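Local structure of monosaccharide-transporting ATPase (Actinobacillus succinogenes, 5DTE) at residues A87-P92 against I113-R118; A30-T35 against G75-M80; F131-V136 against P293-V298. The protein is the periplasmic solute-binding protein of an ABC transporter and binds D-allose between its two lobes, probably as the first step of sugar uptake. All blocks are in the same frame, centred on the assembly; numbering follows the deposited sequence.

Overall arrangement
All three contacts lie in the lobe built on the six-stranded parallel sheet. Contact 2 comes first along the chain, then contact 1, then contact 3. Contact 2 packs helix 70-82 on strand 28-33. Contact 1 joins strands 87-90 and 112-115, and contact 3 joins strands 132-135 and 295-297 at the sheet edge. Strands 28-33 and 87-90 are neighbours, as are 112-115 and 132-135. The centre of contact 1 is about 9 Å from that of contact 2 and about 10 Å from that of contact 3. The centres of contacts 2 and 3 are about 19 Å apart. Lys34 of contact 2 and Asp116 and Val117 of contact 1 line the sugar pocket, while contact 3 adds the edge strand.

Contact 1 (A87-P92 against I113-R118); sequences AIIVTP and IDLDVR. With ALL (beta-D-allopyranose), chain E.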
loop_
_atom_site.group_PDB
_atom_site.type_symbol
_atom_site.label_atom_id
_atom_site.label_comp_id
_atom_site.label_asym_id
_atom_site.label_seq_id
_atom_site.Cartn_x
_atom_site.Cartn_y
_atom_site.Cartn_z
ATOM N N ALA A 87 -13.158 -13.470 -14.478
ATOM C CA ALA A 87 -12.037 -12.531 -14.367
ATOM C C ALA A 87 -11.205 -12.774 -13.098
ATOM O O ALA A 87 -11.660 -13.418 -12.145
ATOM C CB ALA A 87 -12.536 -11.093 -14.391
ATOM N N ILE A 88 -9.984 -12.246 -13.099
ATOM C CA ILE A 88 -9.132 -12.270 -11.916
ATOM C C ILE A 88 -8.590 -10.875 -11.540
ATOM O O ILE A 88 -8.076 -10.131 -12.372
ATOM C CB ILE A 88 -7.942 -13.222 -12.111
ATOM C CG1 ILE A 88 -8.388 -14.506 -12.800
ATOM C CG2 ILE A 88 -7.297 -13.533 -10.787
ATOM C CD1 ILE A 88 -7.237 -15.358 -13.219
ATOM N N ILE A 89 -8.729 -10.537 -10.267
ATOM C CA ILE A 89 -8.083 -9.374 -9.694
ATOM C C ILE A 89 -7.003 -9.874 -8.744
ATOM O O ILE A 89 -7.300 -10.556 -7.760
ATOM C CB ILE A 89 -9.078 -8.487 -8.936
ATOM C CG1 ILE A 89 -10.188 -8.038 -9.883
ATOM C CG2 ILE A 89 -8.365 -7.296 -8.290
ATOM C CD1 ILE A 89 -11.439 -7.542 -9.187
ATOM N N VAL A 90 -5.750 -9.552 -9.034
ATOM C CA VAL A 90 -4.667 -10.001 -8.185
ATOM C C VAL A 90 -3.800 -8.826 -7.728
ATOM O O VAL A 90 -3.563 -7.869 -8.477
ATOM C CB VAL A 90 -3.799 -11.073 -8.898
ATOM C CG1 VAL A 90 -2.920 -10.454 -9.972
ATOM C CG2 VAL A 90 -2.949 -11.797 -7.899
ATOM N N THR A 91 -3.377 -8.907 -6.465
ATOM C CA THR A 91 -2.425 -7.991 -5.846
ATOM C C THR A 91 -1.097 -8.720 -5.736
ATOM O O THR A 91 -0.859 -9.421 -4.751
ATOM C CB THR A 91 -2.872 -7.568 -4.456
ATOM O OG1 THR A 91 -2.754 -8.695 -3.577
ATOM C CG2 THR A 91 -4.325 -7.120 -4.482
ATOM N N PRO A 92 -0.239 -8.582 -6.761
ATOM C CA PRO A 92 1.008 -9.340 -6.885
ATOM C C PRO A 92 1.936 -9.276 -5.678
ATOM O O PRO A 92 1.722 -8.509 -4.750
ATOM C CB PRO A 92 1.669 -8.704 -8.105
ATOM C CG PRO A 92 0.532 -8.332 -8.942
ATOM C CD PRO A 92 -0.505 -7.805 -7.982
ATOM N N ILE A 113 -6.714 -8.078 -13.802
ATOM C CA ILE A 113 -6.353 -6.760 -13.291
ATOM C C ILE A 113 -5.246 -6.845 -12.259
ATOM O O ILE A 113 -5.384 -7.504 -11.235
ATOM C CB ILE A 113 -7.564 -6.032 -12.626
ATOM C CG1 ILE A 113 -8.727 -5.893 -13.606
ATOM C CG2 ILE A 113 -7.146 -4.675 -12.106
ATOM C CD1 ILE A 113 -8.287 -5.584 -15.047
ATOM N N ASP A 114 -4.152 -6.153 -12.524
ATOM C CA ASP A 114 -3.060 -6.077 -11.577
ATOM C C ASP A 114 -3.355 -4.961 -10.548
ATOM O O ASP A 114 -3.254 -3.771 -10.854
ATOM C CB ASP A 114 -1.751 -5.856 -12.346
ATOM C CG ASP A 114 -0.624 -5.347 -11.474
ATOM O OD1 ASP A 114 -0.547 -5.770 -10.305
ATOM O OD2 ASP A 114 0.183 -4.516 -11.962
ATOM N N LEU A 115 -3.741 -5.359 -9.333
ATOM C CA LEU A 115 -4.086 -4.411 -8.263
ATOM C C LEU A 115 -2.917 -4.182 -7.303
ATOM O O LEU A 115 -2.105 -5.076 -7.106
ATOM C CB LEU A 115 -5.314 -4.915 -7.483
ATOM C CG LEU A 115 -5.886 -4.146 -6.282
ATOM C CD1 LEU A 115 -6.455 -2.802 -6.712
ATOM C CD2 LEU A 115 -6.972 -4.959 -5.584
ATOM N N ASP A 116 -2.841 -2.973 -6.739
ATOM C CA ASP A 116 -1.887 -2.567 -5.677
ATOM C C ASP A 116 -0.400 -2.506 -6.060
ATOM O O ASP A 116 0.167 -1.418 -6.204
ATOM C CB ASP A 116 -2.016 -3.480 -4.445
ATOM C CG ASP A 116 -1.204 -2.974 -3.246
ATOM O OD1 ASP A 116 -1.194 -1.743 -2.996
ATOM O OD2 ASP A 116 -0.572 -3.806 -2.556
ATOM N N VAL A 117 0.231 -3.673 -6.165
ATOM C CA VAL A 117 1.651 -3.767 -6.480
ATOM C C VAL A 117 1.833 -3.872 -7.994
ATOM O O VAL A 117 1.224 -4.717 -8.640
ATOM C CB VAL A 117 2.292 -4.969 -5.757
ATOM C CG1 VAL A 117 3.703 -5.231 -6.270
ATOM C CG2 VAL A 117 2.283 -4.747 -4.228
ATOM N N ARG A 118 2.646 -2.987 -8.566
ATOM C CA ARG A 118 2.733 -2.886 -10.022
ATOM C C ARG A 118 3.830 -3.766 -10.598
ATOM O O ARG A 118 4.989 -3.722 -10.137
ATOM C CB ARG A 118 2.957 -1.439 -10.452
ATOM C CG ARG A 118 2.801 -1.212 -11.952
ATOM C CD ARG A 118 2.967 0.272 -12.323
ATOM N NE ARG A 118 3.476 0.454 -13.682
ATOM C CZ ARG A 118 2.731 0.372 -14.781
ATOM N NH1 ARG A 118 3.285 0.540 -15.977
ATOM N NH2 ARG A 118 1.432 0.113 -14.690
HETATM C C1 ALL E . 1.325 -2.276 0.248
HETATM C C2 ALL E . -0.040 -1.617 0.279
HETATM C C3 ALL E . -0.459 -1.248 1.653
HETATM C C4 ALL E . -0.244 -2.355 2.637
HETATM C C5 ALL E . 1.220 -2.755 2.586
HETATM C C6 ALL E . 1.622 -3.717 3.657
HETATM O O1 ALL E . 1.592 -2.818 -0.987
HETATM O O2 ALL E . 0.041 -0.407 -0.506
HETATM O O3 ALL E . 0.338 -0.103 2.093
HETATM O O4 ALL E . -0.602 -1.920 3.957
HETATM O O5 ALL E . 1.453 -3.350 1.277
HETATM O O6 ALL E . 1.077 -4.988 3.369
#
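Val90 uses both polar atoms of its backbone on segment 113-118. Its N donates to Ile113 O at 3.0 Å, and Val90 O accepts from Leu115 N at 2.7 Å. Ile113 N closes the ladder on Ile88 O (2.8 Å). The strands are parallel, and each of the two bridges is made by two bonds.

On the face that carries Ile89, Leu115 meets both Ile89 and Thr91. Its CG lies anti to the backbone N (chi1 179°), and Leu115 CD2 meets Ile89 CG2 at 3.8 Å. Leu115 CD2 also lies 3.6 Å from Thr91 CG2, the two side chains running side by side. Thr91 OG1 is bonded to Lys34 N, just past the end of strand 28-33. Helix 272-287 packs on this face through Ala279, Ile280 and Gln275. On the face of Val90, the Pro92 and Asp114 side chains cross at about a right angle, with Asp114 OD1 3.1 Å from Pro92 CD. Asp114 OD2 accepts from Leu119 N.

Beyond Leu115 the chain turns sharply. Asp116 has a positive phi of 67°, and Val117 N bonds back weakly to Leu115 O, as in a classic gamma turn. The turn sits at the C-terminal end of the strand, where sugar-binding loops of this family lie. Asp116 OD2 accepts from O1 of the allose at 2.8 Å, and Asp116 OD1 accepts from O2 of the allose at 3.1 Å. Val117 CG2 lies alongside O1. Asp116 O, in the same turn, takes bonds from Tyr133 OH and Asn170 ND2, which probably steady it. One carboxylate thus takes two hydroxyls on adjacent sugar carbons, which is consistent with recognition of the neighbouring O1 and O2, and its charge is probably eased by the weak, long ion pair with Lys34 NZ.

Contact 2 (A30-T35 against G75-M80); sequences ALLMKT and GLVENM. With ALL (beta-D-allopyranose), chain E.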
loop_
_atom_site.group_PDB
_atom_site.type_symbol
_atom_site.label_atom_id
_atom_site.label_comp_id
_atom_site.label_asym_id
_atom_site.label_seq_id
_atom_site.Cartn_x
_atom_site.Cartn_y
_atom_site.Cartn_z
ATOM N N ALA A 30 -12.378 -13.732 -9.467
ATOM C CA ALA A 30 -11.511 -14.101 -8.361
ATOM C C ALA A 30 -10.724 -12.887 -7.878
ATOM O O ALA A 30 -10.258 -12.069 -8.674
ATOM C CB ALA A 30 -10.570 -15.240 -8.756
ATOM N N LEU A 31 -10.612 -12.771 -6.557
ATOM C CA LEU A 31 -9.766 -11.780 -5.921
ATOM C C LEU A 31 -8.666 -12.519 -5.166
ATOM O O LEU A 31 -8.941 -13.274 -4.241
ATOM C CB LEU A 31 -10.579 -10.900 -4.979
ATOM C CG LEU A 31 -9.759 -9.865 -4.218
ATOM C CD1 LEU A 31 -9.072 -8.944 -5.213
ATOM C CD2 LEU A 31 -10.626 -9.065 -3.242
ATOM N N LEU A 32 -7.421 -12.323 -5.570
ATOM C CA LEU A 32 -6.329 -13.107 -5.009
ATOM C C LEU A 32 -5.335 -12.217 -4.299
ATOM O O LEU A 32 -4.643 -11.413 -4.919
ATOM C CB LEU A 32 -5.641 -13.915 -6.105
ATOM C CG LEU A 32 -6.610 -14.908 -6.747
ATOM C CD1 LEU A 32 -5.949 -15.656 -7.878
ATOM C CD2 LEU A 32 -7.139 -15.870 -5.703
ATOM N N MET A 33 -5.261 -12.369 -2.984
ATOM C CA MET A 33 -4.593 -11.376 -2.154
ATOM C C MET A 33 -3.350 -11.911 -1.455
ATOM O O MET A 33 -3.302 -13.064 -1.044
ATOM C CB MET A 33 -5.593 -10.823 -1.135
ATOM C CG MET A 33 -6.797 -10.206 -1.801
ATOM S SD MET A 33 -8.067 -9.667 -0.676
ATOM C CE MET A 33 -7.244 -8.296 0.114
ATOM N N LYS A 34 -2.345 -11.054 -1.321
ATOM C CA LYS A 34 -1.082 -11.454 -0.723
ATOM C C LYS A 34 -1.204 -11.651 0.788
ATOM O O LYS A 34 -0.423 -12.396 1.393
ATOM C CB LYS A 34 0.011 -10.428 -1.055
ATOM C CG LYS A 34 -0.214 -9.007 -0.584
ATOM C CD LYS A 34 0.708 -8.043 -1.336
ATOM C CE LYS A 34 0.995 -6.785 -0.523
ATOM N NZ LYS A 34 1.932 -5.847 -1.209
ATOM N N THR A 35 -2.201 -11.008 1.392
ATOM C CA THR A 35 -2.447 -11.169 2.821
ATOM C C THR A 35 -3.816 -10.610 3.227
ATOM O O THR A 35 -4.456 -9.887 2.470
ATOM C CB THR A 35 -1.332 -10.482 3.674
ATOM O OG1 THR A 35 -1.427 -10.904 5.040
ATOM C CG2 THR A 35 -1.421 -8.954 3.588
ATOM N N GLY A 75 0.616 -19.794 -7.671
ATOM C CA GLY A 75 -0.134 -21.024 -7.542
ATOM C C GLY A 75 -1.608 -20.728 -7.644
ATOM O O GLY A 75 -2.305 -21.324 -8.438
ATOM N N LEU A 76 -2.064 -19.756 -6.867
ATOM C CA LEU A 76 -3.472 -19.380 -6.816
ATOM C C LEU A 76 -4.019 -18.805 -8.126
ATOM O O LEU A 76 -5.156 -19.105 -8.512
ATOM C CB LEU A 76 -3.686 -18.366 -5.694
ATOM C CG LEU A 76 -3.331 -18.890 -4.315
ATOM C CD1 LEU A 76 -3.478 -17.774 -3.292
ATOM C CD2 LEU A 76 -4.203 -20.094 -3.982
ATOM N N VAL A 77 -3.232 -17.961 -8.791
ATOM C CA VAL A 77 -3.691 -17.358 -10.031
ATOM C C VAL A 77 -3.975 -18.433 -11.059
ATOM O O VAL A 77 -5.059 -18.480 -11.640
ATOM C CB VAL A 77 -2.683 -16.380 -10.612
ATOM C CG1 VAL A 77 -3.112 -15.978 -12.019
ATOM C CG2 VAL A 77 -2.569 -15.169 -9.735
ATOM N N GLU A 78 -2.995 -19.307 -11.257
ATOM C CA GLU A 78 -3.096 -20.384 -12.233
ATOM C C GLU A 78 -4.262 -21.340 -11.952
ATOM O O GLU A 78 -4.882 -21.864 -12.885
ATOM C CB GLU A 78 -1.777 -21.143 -12.283
ATOM C CG GLU A 78 -0.618 -20.201 -12.472
ATOM C CD GLU A 78 0.714 -20.899 -12.575
ATOM O OE1 GLU A 78 0.915 -21.950 -11.914
ATOM O OE2 GLU A 78 1.562 -20.377 -13.332
ATOM N N ASN A 79 -4.562 -21.561 -10.675
ATOM C CA ASN A 79 -5.725 -22.354 -10.310
ATOM C C ASN A 79 -6.968 -21.744 -10.935
ATOM O O ASN A 79 -7.738 -22.427 -11.595
ATOM C CB ASN A 79 -5.888 -22.443 -8.789
ATOM C CG ASN A 79 -4.714 -23.141 -8.108
ATOM O OD1 ASN A 79 -3.863 -23.742 -8.767
ATOM N ND2 ASN A 79 -4.668 -23.065 -6.777
ATOM N N MET A 80 -7.134 -20.443 -10.742
ATOM C CA MET A 80 -8.289 -19.713 -11.256
ATOM C C MET A 80 -8.364 -19.752 -12.792
ATOM O O MET A 80 -9.445 -19.880 -13.362
ATOM C CB MET A 80 -8.246 -18.271 -10.742
ATOM C CG MET A 80 -8.219 -18.146 -9.208
ATOM S SD MET A 80 -9.685 -18.918 -8.443
ATOM C CE MET A 80 -8.999 -20.462 -7.785
HETATM C C1 ALL E . 1.325 -2.276 0.248
HETATM C C2 ALL E . -0.040 -1.617 0.279
HETATM C C3 ALL E . -0.459 -1.248 1.653
HETATM C C4 ALL E . -0.244 -2.355 2.637
HETATM C C5 ALL E . 1.220 -2.755 2.586
HETATM C C6 ALL E . 1.622 -3.717 3.657
HETATM O O1 ALL E . 1.592 -2.818 -0.987
HETATM O O2 ALL E . 0.041 -0.407 -0.506
HETATM O O3 ALL E . 0.338 -0.103 2.093
HETATM O O4 ALL E . -0.602 -1.920 3.957
HETATM O O5 ALL E . 1.453 -3.350 1.277
HETATM O O6 ALL E . 1.077 -4.988 3.369
#
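Leu32 reaches from the strand into helix 70-82 with a single methyl, CD1. Its CG stands anti to the carbonyl carbon (chi1 -62°), and the rest of the chain is extended. This carries Leu32 CD1 up to the helix backbone, 3.6 Å from Val77 CA. Leu76 O lies at the same methyl. Met80 CG closes in on it from the next turn of the helix, also at 3.6 Å from Leu32 CD1. Val77 adds its CG2, the branch beside its backbone N, at 3.9 Å from Leu32 CD1. The Leu76 side chain touches less closely, through CB.

Met80 is folded rather than stretched. The bend at chi2 (-59°) turns Met80 SD back toward Ala30. Ala30 CB meets both Met80 CG and Met80 SD, each at 3.8 Å. No hydrogen bond crosses between the two segments.

Helix 70-82 is the connection of a beta-alpha-beta crossover from strand 58-63 to strand 87-90. It passes over strand 28-33, which lies between them in the Rossmann-like sheet. The axes of strand 30-33 and helix 75-80 come within 9.3 Å and run nearly antiparallel (170°). Val77 also touches Val90, and Leu76 and Met80 touch Gln62, so the helix bears on all three strands. Leu31 and Met33 point away from this helix, to the face covered by helix 39-54, where they meet Ala48 and Phe41.

Just past the end of the strand, Lys34 also leads away from the helix. Its CG sits between the backbone N and the carbonyl carbon (chi1 60°), and the chain is extended from there. Lys34 NZ thereby arrives at the sugar and donates to O1 of the allose at 3.1 Å. Phe41, Glu67, Asn93 and Val117 flank this side chain.

Contact 3 (F131-V136 against P293-V298); sequences FNYVGV and PSVYYV
Tyr296 O takes a hydrogen bond from Gly135 N at 2.8 Å. Val134 CA adds a CA-H...O contact to Tyr296 O at 3.4 Å. Tyr133 N donates to Ser294 O at 2.8 Å. Farther on, Val298 N donates to Gly135 O (2.9 Å), while the bond from Tyr296 N to Tyr133 O is weak.

These bonds add the late strand 295-297 in parallel to the edge of the six-stranded sheet. The chain between strands 132-135 and 295-297 includes the four-stranded sheet of the other lobe and helix 272-287 of this one. The contact thus joins two parts distant in sequence, as expected for a type I periplasmic binding protein.

Tyr133, Val295 and Tyr297 pack together on one face, near the surface. Tyr133 has its CG anti to the backbone N (chi1 171°), which puts Gly135 N against one face of the ring, toward its rim. Tyr133 OH is bonded to Asp116 O. Val295 CG1 lies at the edge of this ring, 3.8 Å from Tyr133 CD2. The same methyl sits over the centre of the Tyr297 ring, a CH-pi arrangement. The side chains of Tyr133 and Tyr297 cross at about a right angle, with CE2 of Tyr133 3.6 Å from CE1 of Tyr297. On the other face, Val134 and Tyr296 lie side by side, and both touch Ile278 of helix 272-287.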
loop_
_atom_site.group_PDB
_atom_site.type_symbol
_atom_site.label_atom_id
_atom_site.label_comp_id
_atom_site.label_asym_id
_atom_site.label_seq_id
_atom_site.Cartn_x
_atom_site.Cartn_y
_atom_site.Cartn_z
ATOM N N PHE A 131 -0.695 -5.573 -19.909
ATOM C CA PHE A 131 -1.362 -5.779 -18.632
ATOM C C PHE A 131 -1.915 -4.476 -18.088
ATOM O O PHE A 131 -1.459 -3.398 -18.454
ATOM C CB PHE A 131 -0.403 -6.401 -17.628
ATOM C CG PHE A 131 0.564 -5.422 -17.026
ATOM C CD1 PHE A 131 0.390 -4.958 -15.729
ATOM C CD2 PHE A 131 1.648 -4.965 -17.751
ATOM C CE1 PHE A 131 1.285 -4.049 -15.164
ATOM C CE2 PHE A 131 2.542 -4.065 -17.191
ATOM C CZ PHE A 131 2.360 -3.606 -15.894
ATOM N N ASN A 132 -2.896 -4.575 -17.201
ATOM C CA ASN A 132 -3.612 -3.395 -16.740
ATOM C C ASN A 132 -3.535 -3.244 -15.226
ATOM O O ASN A 132 -3.912 -4.163 -14.502
ATOM C CB ASN A 132 -5.068 -3.476 -17.196
ATOM C CG ASN A 132 -5.200 -3.794 -18.680
ATOM O OD1 ASN A 132 -5.185 -2.895 -19.525
ATOM N ND2 ASN A 132 -5.320 -5.083 -19.002
ATOM N N TYR A 133 -3.046 -2.096 -14.749
ATOM C CA TYR A 133 -2.869 -1.850 -13.306
ATOM C C TYR A 133 -3.913 -0.891 -12.752
ATOM O O TYR A 133 -4.477 -0.069 -13.482
ATOM C CB TYR A 133 -1.451 -1.312 -13.026
ATOM C CG TYR A 133 -1.121 -0.783 -11.607
ATOM C CD1 TYR A 133 -0.848 -1.651 -10.544
ATOM C CD2 TYR A 133 -1.012 0.592 -11.363
ATOM C CE1 TYR A 133 -0.515 -1.160 -9.272
ATOM C CE2 TYR A 133 -0.684 1.086 -10.110
ATOM C CZ TYR A 133 -0.433 0.217 -9.060
ATOM O OH TYR A 133 -0.106 0.747 -7.806
ATOM N N VAL A 134 -4.179 -1.031 -11.455
ATOM C CA VAL A 134 -4.976 -0.074 -10.691
ATOM C C VAL A 134 -4.328 0.129 -9.322
ATOM O O VAL A 134 -4.150 -0.849 -8.591
ATOM C CB VAL A 134 -6.428 -0.556 -10.494
ATOM C CG1 VAL A 134 -7.176 0.356 -9.506
ATOM C CG2 VAL A 134 -7.146 -0.629 -11.812
ATOM N N GLY A 135 -3.974 1.377 -8.980
ATOM C CA GLY A 135 -3.418 1.673 -7.661
ATOM C C GLY A 135 -3.348 3.133 -7.257
ATOM O O GLY A 135 -4.339 3.861 -7.336
ATOM N N VAL A 136 -2.174 3.537 -6.779
ATOM C CA VAL A 136 -1.826 4.942 -6.540
ATOM C C VAL A 136 -0.349 5.197 -6.883
ATOM O O VAL A 136 0.448 4.263 -7.009
ATOM C CB VAL A 136 -2.069 5.408 -5.065
ATOM C CG1 VAL A 136 -3.540 5.662 -4.808
ATOM C CG2 VAL A 136 -1.478 4.438 -4.044
ATOM N N PRO A 293 -7.919 1.942 -19.443
ATOM C CA PRO A 293 -6.546 2.460 -19.374
ATOM C C PRO A 293 -5.548 1.377 -18.915
ATOM O O PRO A 293 -5.960 0.448 -18.211
ATOM C CB PRO A 293 -6.652 3.587 -18.339
ATOM C CG PRO A 293 -7.868 3.226 -17.506
ATOM C CD PRO A 293 -8.814 2.648 -18.504
ATOM N N SER A 294 -4.276 1.473 -19.311
ATOM C CA SER A 294 -3.277 0.514 -18.832
ATOM C C SER A 294 -2.912 0.773 -17.380
ATOM O O SER A 294 -2.492 -0.144 -16.666
ATOM C CB SER A 294 -2.017 0.545 -19.688
ATOM O OG SER A 294 -2.135 -0.369 -20.754
ATOM N N VAL A 295 -3.065 2.030 -16.959
ATOM C CA VAL A 295 -2.825 2.445 -15.575
ATOM C C VAL A 295 -3.957 3.323 -15.055
ATOM O O VAL A 295 -4.461 4.174 -15.765
ATOM C CB VAL A 295 -1.513 3.225 -15.433
ATOM C CG1 VAL A 295 -1.163 3.428 -13.950
ATOM C CG2 VAL A 295 -0.396 2.510 -16.151
ATOM N N TYR A 296 -4.363 3.114 -13.811
ATOM C CA TYR A 296 -5.346 3.989 -13.183
ATOM C C TYR A 296 -4.883 4.212 -11.745
ATOM O O TYR A 296 -4.773 3.274 -10.939
ATOM C CB TYR A 296 -6.769 3.394 -13.270
ATOM C CG TYR A 296 -7.856 4.123 -12.500
ATOM C CD1 TYR A 296 -8.810 4.908 -13.158
ATOM C CD2 TYR A 296 -7.940 4.016 -11.107
ATOM C CE1 TYR A 296 -9.810 5.578 -12.441
ATOM C CE2 TYR A 296 -8.920 4.676 -10.388
ATOM C CZ TYR A 296 -9.852 5.449 -11.053
ATOM O OH TYR A 296 -10.818 6.079 -10.299
ATOM N N TYR A 297 -4.575 5.475 -11.467
ATOM C CA TYR A 297 -4.156 5.965 -10.163
ATOM C C TYR A 297 -5.310 6.701 -9.486
ATOM O O TYR A 297 -5.689 7.785 -9.930
ATOM C CB TYR A 297 -2.975 6.930 -10.291
ATOM C CG TYR A 297 -1.613 6.335 -10.576
ATOM C CD1 TYR A 297 -1.191 5.174 -9.947
ATOM C CD2 TYR A 297 -0.737 6.956 -11.465
ATOM C CE1 TYR A 297 0.065 4.635 -10.199
ATOM C CE2 TYR A 297 0.515 6.422 -11.732
ATOM C CZ TYR A 297 0.909 5.259 -11.094
ATOM O OH TYR A 297 2.155 4.726 -11.334
ATOM N N VAL A 298 -5.857 6.112 -8.422
ATOM C CA VAL A 298 -6.795 6.803 -7.544
ATOM C C VAL A 298 -6.060 8.003 -6.950
ATOM O O VAL A 298 -4.825 7.967 -6.825
ATOM C CB VAL A 298 -7.341 5.848 -6.440
ATOM C CG1 VAL A 298 -7.551 6.558 -5.131
ATOM C CG2 VAL A 298 -8.632 5.224 -6.886
#